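Local coordinates for protein N-(5'-phosphoribosyl)anthranilate isomerase (Jonesia denitrificans, PDB 4WUI) that probably catalyses the isomerisation of N-(5-phosphoribosyl)anthranilate to 1-(2-carboxyphenylamino)-1-deoxyribulose 5-phosphate, the third step from chorismate to tryptophan, at residues A[29-33]-A[45-49]; A[57-63]-A[79-85]; A[150-155]-A[170-176]. The contacts are given in a common frame with arbitrary orientation. Where two conformers were deposited one is given. Residue numbers count along the deposited sequence, not the author numbering.

Interaction 1. Residues A[29-33]-A[45-49]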
# COMPACT_ATOMS: atom_id res chain seq x y z
N GLY A 29 1.80 0.12 6.13
CA GLY A 29 0.38 0.02 6.35
C GLY A 29 -0.00 -0.87 7.52
O GLY A 29 0.54 -1.94 7.70
N PHE A 30 -0.98 -0.39 8.28
CA PHE A 30 -1.60 -1.10 9.40
C PHE A 30 -3.06 -1.30 9.02
O PHE A 30 -3.79 -0.32 8.82
CB PHE A 30 -1.47 -0.29 10.69
CG PHE A 30 -0.05 -0.04 11.10
CD1 PHE A 30 0.82 -1.10 11.36
CD2 PHE A 30 0.45 1.25 11.24
CE1 PHE A 30 2.14 -0.86 11.74
CE2 PHE A 30 1.78 1.46 11.62
CZ PHE A 30 2.61 0.40 11.86
N VAL A 31 -3.46 -2.55 8.89
CA VAL A 31 -4.78 -2.90 8.41
C VAL A 31 -5.78 -3.00 9.55
O VAL A 31 -5.53 -3.68 10.55
CB VAL A 31 -4.73 -4.21 7.62
CG1 VAL A 31 -6.12 -4.76 7.31
CG2 VAL A 31 -3.90 -4.04 6.37
N HIS A 32 -6.91 -2.31 9.40
CA HIS A 32 -8.03 -2.41 10.28
C HIS A 32 -9.20 -2.84 9.41
O HIS A 32 -9.74 -2.03 8.67
CB HIS A 32 -8.33 -1.09 10.96
CG HIS A 32 -9.46 -1.16 11.92
ND1 HIS A 32 -9.37 -1.73 13.18
CD2 HIS A 32 -10.72 -0.71 11.80
CE1 HIS A 32 -10.54 -1.64 13.78
NE2 HIS A 32 -11.38 -1.03 12.97
N ALA A 33 -9.48 -4.13 9.45
CA ALA A 33 -10.43 -4.78 8.51
C ALA A 33 -10.65 -6.16 9.09
O ALA A 33 -9.84 -7.06 8.89
CB ALA A 33 -9.85 -4.88 7.11
N ILE A 45 -2.98 -0.70 16.74
CA ILE A 45 -2.52 0.23 15.71
C ILE A 45 -1.88 1.47 16.37
O ILE A 45 -0.88 1.97 15.89
CB ILE A 45 -3.66 0.66 14.78
CG1 ILE A 45 -4.23 -0.56 14.06
CG2 ILE A 45 -3.18 1.71 13.77
CD1 ILE A 45 -5.53 -0.31 13.30
N SER A 46 -2.47 1.96 17.44
CA SER A 46 -1.92 3.12 18.11
C SER A 46 -0.49 2.84 18.59
O SER A 46 0.43 3.63 18.30
CB SER A 46 -2.81 3.52 19.25
OG SER A 46 -4.05 4.02 18.77
N THR A 47 -0.26 1.75 19.30
CA THR A 47 1.10 1.53 19.78
C THR A 47 2.07 1.29 18.63
O THR A 47 3.20 1.82 18.65
CB THR A 47 1.23 0.41 20.81
OG1 THR A 47 0.94 -0.83 20.18
CG2 THR A 47 0.34 0.63 22.03
N LEU A 48 1.66 0.53 17.63
CA LEU A 48 2.56 0.25 16.51
C LEU A 48 2.96 1.54 15.80
O LEU A 48 4.13 1.78 15.48
CB LEU A 48 1.88 -0.69 15.52
CG LEU A 48 1.84 -2.17 15.91
CD1 LEU A 48 0.77 -2.91 15.13
CD2 LEU A 48 3.19 -2.85 15.77
N THR A 49 1.98 2.40 15.54
CA THR A 49 2.22 3.63 14.83
C THR A 49 3.22 4.50 15.55
O THR A 49 4.08 5.12 14.92
CB THR A 49 0.89 4.40 14.62
OG1 THR A 49 0.04 3.62 13.75
CG2 THR A 49 1.05 5.76 14.02
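Start at Phe-30, which carries most of this contact from the strand side. Its CA-to-CB bond points at the helix, and its ring slides in beneath residues 45-49. Leu-48 CB sits over one ring face, 4.2 Å from the ring centroid, a CH-pi contact whose closest atom pair is Phe-30 CE1 to Leu-48 CB at 3.8 Å. Two other residues meet the ring obliquely: Ile-45, whose CG2 lies 4.1 Å from Phe-30 CB, and Thr-49, whose OG1 comes within 3.5 Å of Phe-30 CD2. That hydroxyl is already committed, donating to Ile-45 O (2.9 Å from OG1 to O) one turn back in the helix.

Val-31 turns away from the helix and packs on Val-61 of the next strand. His-32 faces the helix again, with its CB 3.7 Å from Ile-45 CD1; its ring is held, ND1 being hydrogen-bonded to Leu-40 O and NE2 to a citrate, probably from the crystallisation liquor.

The axes of these short segments run antiparallel (179°) and approach to 9.9 Å, a gap filled by Phe-30, Ile-45 and Leu-48. This is the strand-to-helix half of a beta-alpha-beta unit, with helix 42-50 covering the outside of a TIM barrel.

Interaction 2. Residues A[57-63]-A[79-85]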
# COMPACT_ATOMS: atom_id res chain seq x y z
N ASP A 57 5.98 7.06 6.18
CA ASP A 57 4.58 7.39 6.28
C ASP A 57 3.82 6.20 6.85
O ASP A 57 3.87 5.11 6.30
CB ASP A 57 4.03 7.72 4.87
CG ASP A 57 4.54 9.01 4.28
OD1 ASP A 57 4.81 9.94 5.04
OD2 ASP A 57 4.60 9.11 3.03
N THR A 58 3.09 6.42 7.93
CA THR A 58 2.21 5.40 8.47
C THR A 58 0.83 5.54 7.84
O THR A 58 0.31 6.64 7.67
CB THR A 58 2.15 5.50 9.99
OG1 THR A 58 1.69 6.80 10.35
CG2 THR A 58 3.49 5.19 10.64
N VAL A 59 0.23 4.40 7.50
CA VAL A 59 -1.00 4.36 6.75
C VAL A 59 -1.99 3.45 7.45
O VAL A 59 -1.71 2.27 7.67
CB VAL A 59 -0.75 3.84 5.31
CG1 VAL A 59 -2.03 3.93 4.49
CG2 VAL A 59 0.40 4.59 4.64
N LEU A 60 -3.16 3.99 7.79
CA LEU A 60 -4.28 3.20 8.27
C LEU A 60 -5.05 2.72 7.06
O LEU A 60 -5.51 3.53 6.26
CB LEU A 60 -5.19 4.03 9.18
CG LEU A 60 -6.47 3.35 9.61
CD1 LEU A 60 -6.16 2.14 10.51
CD2 LEU A 60 -7.38 4.29 10.34
N VAL A 61 -5.19 1.40 6.93
CA VAL A 61 -5.85 0.80 5.78
C VAL A 61 -7.18 0.20 6.22
O VAL A 61 -7.20 -0.69 7.07
CB VAL A 61 -4.95 -0.29 5.15
CG1 VAL A 61 -5.62 -0.91 3.97
CG2 VAL A 61 -3.59 0.27 4.78
N VAL A 62 -8.29 0.72 5.69
CA VAL A 62 -9.62 0.26 6.05
C VAL A 62 -10.38 -0.24 4.82
O VAL A 62 -10.05 0.10 3.68
CB VAL A 62 -10.44 1.36 6.76
CG1 VAL A 62 -9.84 1.67 8.12
CG2 VAL A 62 -10.50 2.64 5.91
N ALA A 63 -11.41 -1.03 5.08
CA ALA A 63 -12.20 -1.65 4.02
C ALA A 63 -13.71 -1.57 4.26
O ALA A 63 -14.46 -1.27 3.34
CB ALA A 63 -11.79 -3.11 3.84
N VAL A 79 -1.86 8.16 12.58
CA VAL A 79 -1.26 7.82 11.30
C VAL A 79 -1.12 9.07 10.40
O VAL A 79 -1.81 10.08 10.54
CB VAL A 79 -2.04 6.75 10.55
CG1 VAL A 79 -2.00 5.42 11.30
CG2 VAL A 79 -3.47 7.20 10.24
N SER A 80 -0.23 8.96 9.43
CA SER A 80 -0.02 9.99 8.42
C SER A 80 -1.13 9.99 7.37
O SER A 80 -1.49 11.05 6.84
CB SER A 80 1.33 9.75 7.69
OG SER A 80 2.43 9.32 8.50
N VAL A 81 -1.60 8.82 6.97
CA VAL A 81 -2.43 8.63 5.79
C VAL A 81 -3.59 7.68 6.11
O VAL A 81 -3.40 6.70 6.82
CB VAL A 81 -1.61 8.00 4.64
CG1 VAL A 81 -2.45 7.69 3.42
CG2 VAL A 81 -0.41 8.85 4.26
N LEU A 82 -4.76 7.99 5.55
CA LEU A 82 -5.91 7.09 5.54
C LEU A 82 -6.08 6.51 4.16
O LEU A 82 -6.32 7.25 3.20
CB LEU A 82 -7.17 7.86 5.97
CG LEU A 82 -8.48 7.09 5.91
CD1 LEU A 82 -8.48 5.87 6.82
CD2 LEU A 82 -9.65 8.00 6.28
N GLN A 83 -5.95 5.18 4.02
CA GLN A 83 -6.10 4.48 2.77
C GLN A 83 -7.43 3.71 2.76
O GLN A 83 -7.68 2.88 3.64
CB GLN A 83 -4.94 3.50 2.52
CG GLN A 83 -5.08 2.69 1.26
CD GLN A 83 -3.98 1.67 1.08
OE1 GLN A 83 -2.81 1.96 1.31
NE2 GLN A 83 -4.35 0.47 0.66
N LEU A 84 -8.27 4.00 1.76
CA LEU A 84 -9.60 3.43 1.63
C LEU A 84 -9.59 2.37 0.55
O LEU A 84 -9.24 2.62 -0.60
CB LEU A 84 -10.58 4.54 1.24
CG LEU A 84 -10.64 5.71 2.19
CD1 LEU A 84 -11.55 6.81 1.64
CD2 LEU A 84 -11.07 5.28 3.57
N HIS A 85 -10.03 1.17 0.91
CA HIS A 85 -10.15 0.11 -0.08
C HIS A 85 -11.30 0.39 -1.06
O HIS A 85 -12.08 1.34 -0.91
CB HIS A 85 -10.36 -1.20 0.63
CG HIS A 85 -9.88 -2.39 -0.13
ND1 HIS A 85 -10.73 -3.42 -0.53
CD2 HIS A 85 -8.64 -2.77 -0.51
CE1 HIS A 85 -10.02 -4.36 -1.14
NE2 HIS A 85 -8.75 -3.98 -1.15
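Gln-83 and Leu-60 bury the most surface here, with Thr-58 and Val-62 level just behind. Take Gln-83 first. Its backbone sits opposite Val-61 in a parallel ladder: Gln-83 N bonds Leu-60 O at 2.8 Å, and Gln-83 O accepts from Val-62 N at 3.0 Å. The side chain runs out on the face that also carries Val-59, Val-61 and Val-81, with Gln-83 CB 3.5 Å from Val-59 CG1 and its NE2 3.8 Å from Val-61 CG1. Its OE1 is bonded by Lys-7.

Leu-60 points to the other face. Its CB touches Val-79 CG2 at 3.8 Å and its CD2 meets Leu-82 CD1 at 4.0 Å; Val-62 CG2 extends this apolar patch to Leu-84 CD2 at 3.6 Å. Leu-60 N bonds Val-81 O (2.9 Å), carrying the ladder back toward its start.

Thr-58 handles that start. Its carbonyl O accepts from Val-81 N at 3.0 Å, while its OG1 takes Ser-80 N, also at 3.0 Å. Ser-80 OG returns the favour, receiving Thr-58 N at 3.0 Å, so side chains complete the pairing just before strand 81-84 begins. At the far end His-85 N bonds Val-62 O (3.0 Å).

Around the pair, Val-59, Val-81 and Gln-83 reach Trp-104 of strand 103-108, next in the barrel. Helix 67-77, the crossover between the two strands, covers the opposite face through Leu-73 on Leu-60 and Leu-71 on Leu-82, and strand 27-32 bonds the remaining edge of 57-62.

Interaction 3. Residues A[150-155]-A[170-176]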
# COMPACT_ATOMS: atom_id res chain seq x y z
N GLY A 150 -0.70 10.72 -12.57
CA GLY A 150 -0.41 11.31 -11.27
C GLY A 150 0.31 10.36 -10.31
O GLY A 150 0.98 9.40 -10.72
N ARG A 151 0.15 10.60 -9.02
CA ARG A 151 0.81 9.83 -7.98
C ARG A 151 0.03 8.54 -7.73
O ARG A 151 -1.15 8.59 -7.38
CB ARG A 151 0.89 10.67 -6.70
CG ARG A 151 1.64 12.00 -6.90
CD ARG A 151 1.79 12.86 -5.65
NE ARG A 151 0.50 13.37 -5.20
CZ ARG A 151 0.33 14.50 -4.53
NH1 ARG A 151 1.35 15.25 -4.18
NH2 ARG A 151 -0.90 14.86 -4.25
N TRP A 152 0.68 7.40 -7.93
CA TRP A 152 -0.00 6.12 -7.80
C TRP A 152 0.94 5.05 -7.34
O TRP A 152 2.15 5.12 -7.54
CB TRP A 152 -0.68 5.70 -9.13
CG TRP A 152 0.23 5.31 -10.25
CD1 TRP A 152 1.03 6.10 -11.00
CD2 TRP A 152 0.38 3.98 -10.78
NE1 TRP A 152 1.69 5.37 -11.94
CE2 TRP A 152 1.28 4.06 -11.85
CE3 TRP A 152 -0.19 2.73 -10.46
CZ2 TRP A 152 1.59 2.97 -12.65
CZ3 TRP A 152 0.12 1.65 -11.24
CH2 TRP A 152 1.01 1.76 -12.31
N LEU A 153 0.37 4.02 -6.72
CA LEU A 153 1.11 2.80 -6.37
C LEU A 153 0.55 1.63 -7.13
O LEU A 153 -0.67 1.44 -7.19
CB LEU A 153 1.05 2.48 -4.87
CG LEU A 153 1.53 3.57 -3.91
CD1 LEU A 153 1.37 3.11 -2.46
CD2 LEU A 153 2.94 4.03 -4.19
N LEU A 154 1.45 0.82 -7.68
CA LEU A 154 1.11 -0.45 -8.28
C LEU A 154 1.09 -1.52 -7.20
O LEU A 154 2.04 -1.67 -6.44
CB LEU A 154 2.18 -0.81 -9.32
CG LEU A 154 2.07 -2.17 -9.98
CD1 LEU A 154 0.83 -2.28 -10.85
CD2 LEU A 154 3.35 -2.49 -10.78
N ALA A 155 0.04 -2.32 -7.21
CA ALA A 155 -0.04 -3.54 -6.43
C ALA A 155 -0.50 -4.66 -7.34
O ALA A 155 -1.09 -4.42 -8.41
CB ALA A 155 -1.00 -3.38 -5.27
N THR A 170 6.70 -1.54 -16.20
CA THR A 170 5.55 -0.70 -15.95
C THR A 170 5.92 0.71 -15.42
O THR A 170 5.12 1.63 -15.52
CB THR A 170 4.54 -1.44 -15.01
OG1 THR A 170 3.97 -2.54 -15.75
CG2 THR A 170 3.40 -0.62 -14.57
N SER A 171 7.12 0.86 -14.88
CA SER A 171 7.61 2.17 -14.40
C SER A 171 6.57 2.90 -13.54
O SER A 171 6.23 4.04 -13.79
CB SER A 171 8.06 3.04 -15.60
OG SER A 171 9.04 2.40 -16.38
N PRO A 172 6.07 2.25 -12.49
CA PRO A 172 5.07 2.90 -11.65
C PRO A 172 5.69 4.01 -10.80
O PRO A 172 6.88 3.98 -10.50
CB PRO A 172 4.58 1.77 -10.75
CG PRO A 172 5.82 0.94 -10.56
CD PRO A 172 6.52 0.97 -11.93
N TRP A 173 4.86 4.92 -10.30
CA TRP A 173 5.31 5.95 -9.39
C TRP A 173 5.80 5.35 -8.07
O TRP A 173 6.72 5.87 -7.43
CB TRP A 173 4.15 6.96 -9.21
CG TRP A 173 4.44 8.21 -8.48
CD1 TRP A 173 4.73 9.41 -9.05
CD2 TRP A 173 4.39 8.45 -7.06
NE1 TRP A 173 4.87 10.37 -8.11
CE2 TRP A 173 4.66 9.82 -6.87
CE3 TRP A 173 4.09 7.65 -5.95
CZ2 TRP A 173 4.66 10.40 -5.61
CZ3 TRP A 173 4.12 8.24 -4.70
CH2 TRP A 173 4.40 9.59 -4.54
N GLY A 174 5.19 4.24 -7.65
CA GLY A 174 5.62 3.48 -6.50
C GLY A 174 4.95 2.12 -6.52
O GLY A 174 4.17 1.80 -7.43
N VAL A 175 5.27 1.31 -5.50
CA VAL A 175 4.73 -0.05 -5.39
C VAL A 175 4.23 -0.29 -3.96
O VAL A 175 4.71 0.34 -3.00
CB VAL A 175 5.78 -1.13 -5.77
CG1 VAL A 175 6.12 -1.05 -7.24
CG2 VAL A 175 7.03 -1.02 -4.90
N ASP A 176 3.29 -1.21 -3.86
CA ASP A 176 2.72 -1.67 -2.60
C ASP A 176 2.83 -3.18 -2.56
O ASP A 176 2.49 -3.84 -3.55
CB ASP A 176 1.24 -1.25 -2.55
CG ASP A 176 0.59 -1.43 -1.19
OD1 ASP A 176 0.94 -0.68 -0.26
OD2 ASP A 176 -0.30 -2.28 -1.03
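Two tryptophans give this strand pair its shape. Trp-152 starts out away from residues 170-176, but its indole swings back (chi1 near +60°) and lies over Pro-172: Pro-172 CB is 4.1 Å from the centroid of the six-membered ring, a CH-pi contact, and Thr-170 CG2 meets the ring edge, 4.1 Å from Trp-152 CH2. Pro-172 CB is a bump that fits the notch between that ring and Leu-154, 3.8 Å from Leu-154 CB.

Trp-173 lies flat along the outer end of the pair. One face of its indole rests against Arg-151, with Arg-151 CA 3.9 Å from the centroid of the five-membered ring, and its edge meets Leu-153, CE3 to CD2 at 4.2 Å. Further along, Leu-153 CD2 occupies the spot above Gly-174 where a beta carbon would clash, so the missing side chain makes the hollow that the leucine fills. The backbones join through Leu-154, whose N bonds Gly-174 O and whose O accepts from Asp-176 N, both at 2.9 Å.

Helix 163-170 links these parallel strands. Strand 124-128 bonds the other edge of 152-155, Val-175 touches Ile-6 of strand 5-8, and Asp-176 makes a salt bridge with Lys-7 of that same strand.

In the fold
All three contacts belong to one eight-stranded parallel barrel and follow one another in series along the chain. Interactions 1 and 2 are neighbours, their centres 9 Å apart: strands 27-32 and 57-62 lie side by side, with Phe-30 N 2.8 Å from Val-59 O, a probable hydrogen bond. Interaction 3 lies across the chain's centre, about 22 Å from interaction 1 and 16 Å from interaction 2 (centre to centre), touching neither. Lys-7 of strand 5-8 links interactions 2 and 3, with a hydrogen bond to Gln-83 OE1 and a salt bridge to Asp-176. The same strand-helix-strand unit recurs round the barrel, and the citrate about 3 Å from the Asp-176 side chain may mark its pocket.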